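Local coordinates for putative baseplate protein (Unidentified phage, PDB 2FSD) that probably recognises a receptor on the surface of Lactococcus lactis cells through its head domain, as the receptor-binding protein of the phage baseplate, at residues D38-S43 / T82-F87; G49-R54 / N65-P70. All coordinates share one frame; numbering follows the deposited sequence.

Contact 1. Residues D38-S43 / T82-F87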
# COMPACT_ATOMS: atom_id res chain seq x y z
N ASP A 38 -16.68 8.21 -7.77
CA ASP A 38 -15.52 9.07 -7.93
C ASP A 38 -15.32 9.92 -6.67
O ASP A 38 -16.27 10.49 -6.13
CB ASP A 38 -15.69 10.01 -9.13
CG ASP A 38 -15.78 9.27 -10.45
OD1 ASP A 38 -15.04 8.27 -10.66
OD2 ASP A 38 -16.60 9.71 -11.29
N LEU A 39 -14.08 10.02 -6.21
CA LEU A 39 -13.76 10.97 -5.16
C LEU A 39 -13.72 12.35 -5.80
O LEU A 39 -13.57 12.47 -7.02
CB LEU A 39 -12.41 10.67 -4.51
CG LEU A 39 -12.37 9.57 -3.46
CD1 LEU A 39 -12.71 8.22 -4.08
CD2 LEU A 39 -10.98 9.54 -2.81
N ASN A 40 -13.88 13.37 -4.96
CA ASN A 40 -13.63 14.75 -5.35
C ASN A 40 -12.14 15.00 -5.26
O ASN A 40 -11.52 14.69 -4.23
CB ASN A 40 -14.41 15.73 -4.45
CG ASN A 40 -15.92 15.41 -4.41
OD1 ASN A 40 -16.54 15.18 -5.45
ND2 ASN A 40 -16.50 15.35 -3.20
N ARG A 41 -11.55 15.53 -6.32
CA ARG A 41 -10.11 15.77 -6.35
C ARG A 41 -9.75 17.15 -5.79
O ARG A 41 -10.41 18.16 -6.10
CB ARG A 41 -9.57 15.65 -7.77
CG ARG A 41 -9.67 14.24 -8.35
CD ARG A 41 -9.83 14.31 -9.83
NE ARG A 41 -10.11 13.01 -10.44
CZ ARG A 41 -9.24 12.29 -11.15
NH1 ARG A 41 -8.00 12.70 -11.34
NH2 ARG A 41 -9.63 11.14 -11.69
N ALA A 42 -8.68 17.16 -5.00
CA ALA A 42 -8.16 18.38 -4.36
C ALA A 42 -7.56 19.29 -5.41
O ALA A 42 -7.29 18.87 -6.53
CB ALA A 42 -7.11 18.01 -3.29
N SER A 43 -7.33 20.55 -5.06
CA SER A 43 -6.74 21.49 -6.01
C SER A 43 -5.36 21.02 -6.51
O SER A 43 -4.62 20.32 -5.81
CB SER A 43 -6.64 22.90 -5.40
OG SER A 43 -6.38 22.87 -4.02
N THR A 82 -11.01 13.61 -1.82
CA THR A 82 -11.82 13.51 -0.61
C THR A 82 -13.04 12.60 -0.87
O THR A 82 -13.54 12.49 -2.00
CB THR A 82 -12.32 14.91 -0.09
OG1 THR A 82 -13.00 15.61 -1.13
CG2 THR A 82 -11.17 15.76 0.42
N PHE A 83 -13.53 11.96 0.19
CA PHE A 83 -14.72 11.10 0.04
C PHE A 83 -16.00 11.94 0.03
O PHE A 83 -16.15 12.86 0.86
CB PHE A 83 -14.77 10.05 1.15
CG PHE A 83 -13.59 9.13 1.15
CD1 PHE A 83 -13.49 8.10 0.21
CD2 PHE A 83 -12.56 9.28 2.09
CE1 PHE A 83 -12.40 7.25 0.20
CE2 PHE A 83 -11.46 8.42 2.09
CZ PHE A 83 -11.38 7.40 1.14
N PRO A 84 -16.93 11.65 -0.91
CA PRO A 84 -18.27 12.21 -0.75
C PRO A 84 -18.89 11.81 0.60
O PRO A 84 -18.54 10.75 1.14
CB PRO A 84 -19.04 11.60 -1.91
CG PRO A 84 -17.99 11.33 -2.95
CD PRO A 84 -16.80 10.88 -2.16
N PRO A 85 -19.76 12.67 1.18
CA PRO A 85 -20.48 12.42 2.44
C PRO A 85 -21.28 11.12 2.52
O PRO A 85 -21.71 10.75 3.60
CB PRO A 85 -21.46 13.60 2.54
CG PRO A 85 -20.88 14.65 1.74
CD PRO A 85 -20.06 14.01 0.65
N ALA A 86 -21.51 10.45 1.40
CA ALA A 86 -22.16 9.16 1.41
C ALA A 86 -21.33 8.13 2.20
O ALA A 86 -21.90 7.27 2.87
CB ALA A 86 -22.43 8.66 -0.02
N PHE A 87 -20.00 8.23 2.12
CA PHE A 87 -19.09 7.26 2.76
C PHE A 87 -19.00 7.42 4.28
O PHE A 87 -18.53 6.52 4.96
CB PHE A 87 -17.69 7.30 2.13
CG PHE A 87 -17.65 6.79 0.72
CD1 PHE A 87 -17.19 5.51 0.44
CD2 PHE A 87 -18.11 7.58 -0.33
CE1 PHE A 87 -17.18 5.03 -0.87
CE2 PHE A 87 -18.09 7.11 -1.64
CZ PHE A 87 -17.62 5.83 -1.91
O HOH W 1 -15.44 15.30 -0.04
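Asn40 and Thr82 face each other as an antiparallel hydrogen-bonded pair. Thr82 N gives a 2.7 Å bond to Asn40 O, and Asn40 N returns one of 3.1 Å to Thr82 O. Their side chains share one face of the sheet and cross at about a right angle, with Asn40 CB 3.6 Å from Thr82 OG1. Thr82 holds OG1 between its backbone N and carbonyl carbon (chi1 54°). There Thr82 OG1 lies 2.7 Å from a water, and the same water donates to Phe83 O. Asn40 ND2 adds only a weak bond, so the water links the two side chains loosely. The pair joins strand 34-41 to the end of strand 77-82, the first and last strands in the sheet order, and so helps close the beta barrel of the head domain. Buried Leu39 lies beside Phe83, pointing the same way. The Phe83 ring reaches strand 59-68 at Ile60 and Val62, while its end comes back to Leu39. With CG anti to its carbonyl carbon (chi1 -80°), Leu39 lays CD2 over one face of the Phe83 ring, 4.0 Å from CE1. Leu39 CB also packs on Thr82 O. Beyond the pair, Pro84 CG rests 3.7 Å from Asp38 O.

Contact 2. Residues G49-R54 / N65-P70; sequences GILQAR and NSIPVP
A beta hairpin of strands 50-56 and 59-68 is joined here at its open end, in the barrel of the receptor-binding head domain. Ile50 and Asn65 form an antiparallel hydrogen-bonded pair. Ile50 N bonds to Asn65 O at 2.9 Å, and Asn65 N bonds to Ile50 O at 2.8 Å. The side chains of Ile50 and Asn65 lie on the same, outer face of the sheet. The chain then turns a corner at Ser66. Ser66 and Ile67 both face Ile133 of the next strand, which makes a G1 beta bulge. Gly49 sits close against this corner. Its CA is 3.1 Å from Asn65 O and makes a CA-H...O contact of 3.3 Å with Ser66 O. Past the corner, the buried side chains of Ile67 and Leu51 cross at about a right angle. Ile67 carries CG1 anti to its carbonyl carbon (chi1 -60°), and the extended chain brings CD1 back to strand 50-56. Val80 and Ile133 also pack on Ile67. The CD1 methyl of Ile67 lies 3.6 Å from both CB and CD1 of Leu51, and 3.5 Å from Ile50 O.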
# COMPACT_ATOMS: atom_id res chain seq x y z
N GLY A 49 -7.23 9.95 -15.54
CA GLY A 49 -7.09 8.79 -14.64
C GLY A 49 -8.35 8.62 -13.82
O GLY A 49 -9.31 9.36 -14.00
N ILE A 50 -8.36 7.64 -12.94
CA ILE A 50 -9.59 7.32 -12.19
C ILE A 50 -9.32 7.16 -10.70
O ILE A 50 -8.35 6.52 -10.29
CB ILE A 50 -10.33 6.11 -12.83
CG1 ILE A 50 -10.76 6.46 -14.26
CG2 ILE A 50 -11.57 5.71 -12.02
CD1 ILE A 50 -11.49 5.35 -14.99
N LEU A 51 -10.17 7.78 -9.89
CA LEU A 51 -10.05 7.80 -8.43
C LEU A 51 -11.42 7.59 -7.85
O LEU A 51 -12.28 8.47 -7.93
CB LEU A 51 -9.48 9.13 -7.94
CG LEU A 51 -9.37 9.27 -6.42
CD1 LEU A 51 -8.43 8.22 -5.79
CD2 LEU A 51 -8.94 10.69 -6.04
N GLN A 52 -11.64 6.42 -7.27
CA GLN A 52 -12.95 6.03 -6.80
C GLN A 52 -12.91 5.08 -5.59
O GLN A 52 -11.89 4.45 -5.31
CB GLN A 52 -13.74 5.41 -7.96
CG GLN A 52 -12.94 4.38 -8.75
CD GLN A 52 -13.75 3.65 -9.80
OE1 GLN A 52 -14.93 3.92 -9.99
NE2 GLN A 52 -13.12 2.72 -10.48
N ALA A 53 -14.03 5.01 -4.89
CA ALA A 53 -14.18 4.16 -3.72
C ALA A 53 -15.58 3.51 -3.67
O ALA A 53 -16.54 4.01 -4.29
CB ALA A 53 -13.90 4.95 -2.46
N ARG A 54 -15.67 2.39 -2.96
CA ARG A 54 -16.93 1.64 -2.78
C ARG A 54 -16.95 1.00 -1.38
O ARG A 54 -15.91 0.77 -0.77
CB ARG A 54 -17.08 0.57 -3.86
CG ARG A 54 -16.41 -0.74 -3.49
CD ARG A 54 -16.22 -1.69 -4.65
NE ARG A 54 -17.47 -2.10 -5.27
CZ ARG A 54 -17.61 -3.11 -6.13
NH1 ARG A 54 -16.58 -3.86 -6.49
NH2 ARG A 54 -18.80 -3.36 -6.64
N ASN A 65 -5.93 5.08 -10.45
CA ASN A 65 -5.27 4.67 -11.67
C ASN A 65 -4.82 5.89 -12.50
O ASN A 65 -5.64 6.66 -13.00
CB ASN A 65 -6.18 3.72 -12.47
CG ASN A 65 -5.46 3.04 -13.59
OD1 ASN A 65 -5.11 3.67 -14.58
ND2 ASN A 65 -5.20 1.75 -13.43
N SER A 66 -3.50 6.05 -12.59
CA SER A 66 -2.85 7.11 -13.34
C SER A 66 -3.43 8.47 -13.00
O SER A 66 -3.89 9.20 -13.86
CB SER A 66 -2.94 6.84 -14.85
OG SER A 66 -2.18 5.70 -15.22
N ILE A 67 -3.41 8.80 -11.72
CA ILE A 67 -3.91 10.09 -11.27
C ILE A 67 -2.76 11.09 -11.27
O ILE A 67 -1.79 10.91 -10.55
CB ILE A 67 -4.51 10.01 -9.88
CG1 ILE A 67 -5.68 9.01 -9.89
CG2 ILE A 67 -5.01 11.39 -9.45
CD1 ILE A 67 -6.03 8.46 -8.52
N PRO A 68 -2.87 12.16 -12.09
CA PRO A 68 -1.82 13.18 -12.08
C PRO A 68 -1.83 13.98 -10.78
O PRO A 68 -2.84 14.60 -10.46
CB PRO A 68 -2.19 14.07 -13.28
CG PRO A 68 -3.28 13.34 -14.03
CD PRO A 68 -3.95 12.51 -13.02
N VAL A 69 -0.72 13.97 -10.05
CA VAL A 69 -0.59 14.75 -8.80
C VAL A 69 0.46 15.89 -8.86
O VAL A 69 1.35 15.89 -9.72
CB VAL A 69 -0.32 13.82 -7.58
CG1 VAL A 69 -1.58 12.97 -7.27
CG2 VAL A 69 0.93 12.91 -7.81
N PRO A 70 0.33 16.90 -7.97
CA PRO A 70 1.37 17.93 -7.82
C PRO A 70 2.75 17.39 -7.39
O PRO A 70 2.85 16.32 -6.74
CB PRO A 70 0.82 18.83 -6.71
CG PRO A 70 -0.65 18.54 -6.64
CD PRO A 70 -0.84 17.15 -7.11

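The two contacts belong to one closed antiparallel barrel, and their centres are about 11 Å apart. Along the chain the segments come in the order 38-43, 49-54, 65-70 and 82-87, so both halves of contact 2 fall between those of contact 1. Contact 2 joins two strands that follow each other in the chain, whereas contact 1 brings together strands 34-41 and 77-82 from the two ends of the sheet order. Strands 34-41 and 50-56 are adjacent and link the contacts directly. Leu39 N lies 2.9 Å from Leu51 O, a probable hydrogen bond, and Leu39 packs on Leu51. One contact pairs the arms of a local hairpin and the other helps close the barrel.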